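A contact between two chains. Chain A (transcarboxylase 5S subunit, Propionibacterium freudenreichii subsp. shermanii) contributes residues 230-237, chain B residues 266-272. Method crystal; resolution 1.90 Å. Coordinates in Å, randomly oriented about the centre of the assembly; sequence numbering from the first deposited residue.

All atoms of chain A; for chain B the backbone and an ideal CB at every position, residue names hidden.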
# COMPACT_ATOMS: atom_id res chain seq x y z
N THR A 230 0.41 -0.82 -8.23
CA THR A 230 1.71 -0.22 -8.58
C THR A 230 1.80 1.29 -8.34
O THR A 230 2.84 1.78 -7.89
CB THR A 230 2.04 -0.53 -10.04
OG1 THR A 230 1.68 -1.89 -10.31
CG2 THR A 230 3.54 -0.34 -10.29
N THR A 231 0.75 2.05 -8.65
CA THR A 231 0.77 3.51 -8.50
C THR A 231 0.18 3.95 -7.15
O THR A 231 0.19 5.13 -6.83
CB THR A 231 -0.09 4.17 -9.56
OG1 THR A 231 -1.42 3.62 -9.47
CG2 THR A 231 0.49 3.93 -10.94
N GLY A 232 -0.37 3.01 -6.40
CA GLY A 232 -0.95 3.34 -5.11
C GLY A 232 -2.30 4.04 -5.09
O GLY A 232 -2.74 4.45 -4.01
N VAL A 233 -2.99 4.16 -6.22
CA VAL A 233 -4.27 4.89 -6.23
C VAL A 233 -5.47 3.96 -6.43
O VAL A 233 -6.61 4.37 -6.23
CB VAL A 233 -4.36 5.93 -7.41
CG1 VAL A 233 -3.06 6.75 -7.53
CG2 VAL A 233 -4.61 5.21 -8.75
N THR A 234 -5.24 2.70 -6.77
CA THR A 234 -6.36 1.83 -7.18
C THR A 234 -7.24 1.29 -6.05
O THR A 234 -8.33 0.80 -6.33
CB THR A 234 -5.88 0.68 -8.08
OG1 THR A 234 -4.97 -0.14 -7.35
CG2 THR A 234 -5.19 1.25 -9.33
N GLU A 235 -6.83 1.31 -4.78
CA GLU A 235 -7.81 0.80 -3.81
C GLU A 235 -8.96 1.80 -3.73
O GLU A 235 -10.12 1.45 -3.50
CB GLU A 235 -7.20 0.57 -2.43
CG GLU A 235 -8.19 -0.11 -1.49
CD GLU A 235 -7.54 -0.64 -0.23
OE1 GLU A 235 -6.70 -1.56 -0.33
OE2 GLU A 235 -7.86 -0.15 0.86
N VAL A 236 -8.65 3.08 -3.94
CA VAL A 236 -9.73 4.08 -3.93
C VAL A 236 -10.57 3.87 -5.19
O VAL A 236 -11.78 4.08 -5.18
CB VAL A 236 -9.15 5.49 -3.91
CG1 VAL A 236 -10.30 6.52 -3.86
CG2 VAL A 236 -8.26 5.65 -2.67
N SER A 237 -9.92 3.45 -6.28
CA SER A 237 -10.64 3.17 -7.54
C SER A 237 -11.60 2.00 -7.32
O SER A 237 -12.71 2.01 -7.84
CB SER A 237 -9.65 2.85 -8.67
OG SER A 237 -8.79 3.97 -8.90
N UNK B 266 2.28 11.40 -3.47
CA UNK B 266 1.98 11.49 -4.91
C UNK B 266 0.71 10.70 -5.25
O UNK B 266 -0.06 11.13 -6.11
CB UNK B 266 3.16 10.97 -5.74
N UNK B 267 0.49 9.56 -4.61
CA UNK B 267 -0.71 8.77 -4.89
C UNK B 267 -1.96 9.55 -4.48
O UNK B 267 -2.96 9.58 -5.21
CB UNK B 267 -0.66 7.43 -4.16
N UNK B 268 -1.91 10.19 -3.31
CA UNK B 268 -3.07 10.97 -2.84
C UNK B 268 -3.31 12.15 -3.78
O UNK B 268 -4.46 12.47 -4.10
CB UNK B 268 -2.85 11.47 -1.41
N UNK B 269 -2.25 12.78 -4.28
CA UNK B 269 -2.46 13.92 -5.19
C UNK B 269 -3.03 13.44 -6.53
O UNK B 269 -3.96 14.03 -7.06
CB UNK B 269 -1.15 14.68 -5.42
N UNK B 270 -2.47 12.35 -7.07
CA UNK B 270 -2.91 11.86 -8.39
C UNK B 270 -4.33 11.29 -8.38
O UNK B 270 -5.06 11.43 -9.36
CB UNK B 270 -1.94 10.79 -8.89
N UNK B 271 -4.74 10.67 -7.29
CA UNK B 271 -6.06 10.02 -7.24
C UNK B 271 -7.21 11.02 -7.35
O UNK B 271 -8.34 10.62 -7.63
CB UNK B 271 -6.20 9.22 -5.94
N UNK B 272 -6.96 12.31 -7.14
CA UNK B 272 -8.06 13.29 -7.16
C UNK B 272 -8.40 13.81 -8.56
O UNK B 272 -9.40 14.51 -8.72
CB UNK B 272 -7.70 14.48 -6.26

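The chain B backbone is already helical at position 266, and the side of it that faces chain A lies over the loop 231-233 and the first turn of the helix that begins at T234(A). Positions 267 and 271, one helical turn apart, meet most of this surface.

At position 266 the CA-to-CB bond points sideways and nothing of the chain A stretch lies within 5.5 Å of the ideal CB, so this contact leaves the choice wide. The residue is E266(B), whose carboxylate is hydrogen-bonded elsewhere in the structure.

Position 267 is far more restricted. Its CB points toward chain A, and its CA is paired with that of V233(A) at 5.4 Å, close for two backbones. The ideal CB lies 3.6 Å from T231(A) O and 3.6 Å from G232(A) O, so a small side chain is favoured, and one carrying a donor could use a carbonyl. Alanine would fit the space, while serine, or more weakly cysteine, could also bond. The residue is S267(B). In the m rotamer its OG donates a hydrogen bond to T231(A) O, with 2.7 Å between S267(B) OG and T231(A) O. S267(B) OG also lies over the glycine, 3.6 Å from G232(A) CA. A CB on G232(A) would fall 2.5 Å from S267(B) OG, a clash, and the positive phi of G232(A) independently favours glycine.

Position 268 points away and position 269 is out of reach; chain A selects nothing at either. They are V268(B) and A269(B).

At position 270 CB again points toward chain A, with V233(A) CG1 4.4 Å from the ideal CB. An aliphatic side chain could extend this contact, but a long polar one could touch with its base and turn outward. The latter is found: E270(B) CB lies 4.4 Å from V233(A) CG1, and the end of the side chain leads away.

Position 271 faces an apolar surface. Its ideal CB is 4.0 Å from V233(A) CB and 5.2 Å from V236(A) CB, and leucine, isoleucine, methionine or possibly phenylalanine would suit it. The residue is M271(B), present as selenomethionine. Its CB packs against V233(A), 4.1 Å from CB to CB, while chi1 p and chi2 t carry the selenium to V236(A), where M271(B) SE lies 3.8 Å from V236(A) CG2. One side chain thus spans both valines.

Position 272 is out of reach, and its identity cannot be inferred from chain A; it is L272(B).

Chain B 266-272: ESVAEML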
# COMPACT_ATOMS: atom_id res chain seq x y z
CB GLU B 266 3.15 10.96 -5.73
CG GLU B 266 4.46 11.69 -5.44
CD GLU B 266 5.38 10.86 -4.55
OE1 GLU B 266 5.02 10.58 -3.39
OE2 GLU B 266 6.45 10.47 -5.04
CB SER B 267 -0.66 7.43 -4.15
OG SER B 267 0.44 6.66 -4.60
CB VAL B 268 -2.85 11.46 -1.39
CG1 VAL B 268 -3.91 12.48 -1.00
CG2 VAL B 268 -2.94 10.26 -0.45
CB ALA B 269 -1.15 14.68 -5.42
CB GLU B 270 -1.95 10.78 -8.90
CG GLU B 270 -0.55 11.27 -9.16
CD GLU B 270 -0.33 11.76 -10.58
OE1 GLU B 270 -1.32 11.99 -11.32
OE2 GLU B 270 0.84 11.93 -10.97
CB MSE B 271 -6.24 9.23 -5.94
CG MSE B 271 -6.43 10.10 -4.71
SE MSE B 271 -6.66 9.08 -3.03
CE MSE B 271 -7.42 10.46 -1.89
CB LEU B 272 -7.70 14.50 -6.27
CG LEU B 272 -7.47 14.19 -4.79
CD1 LEU B 272 -7.09 15.48 -4.05
CD2 LEU B 272 -8.74 13.59 -4.21
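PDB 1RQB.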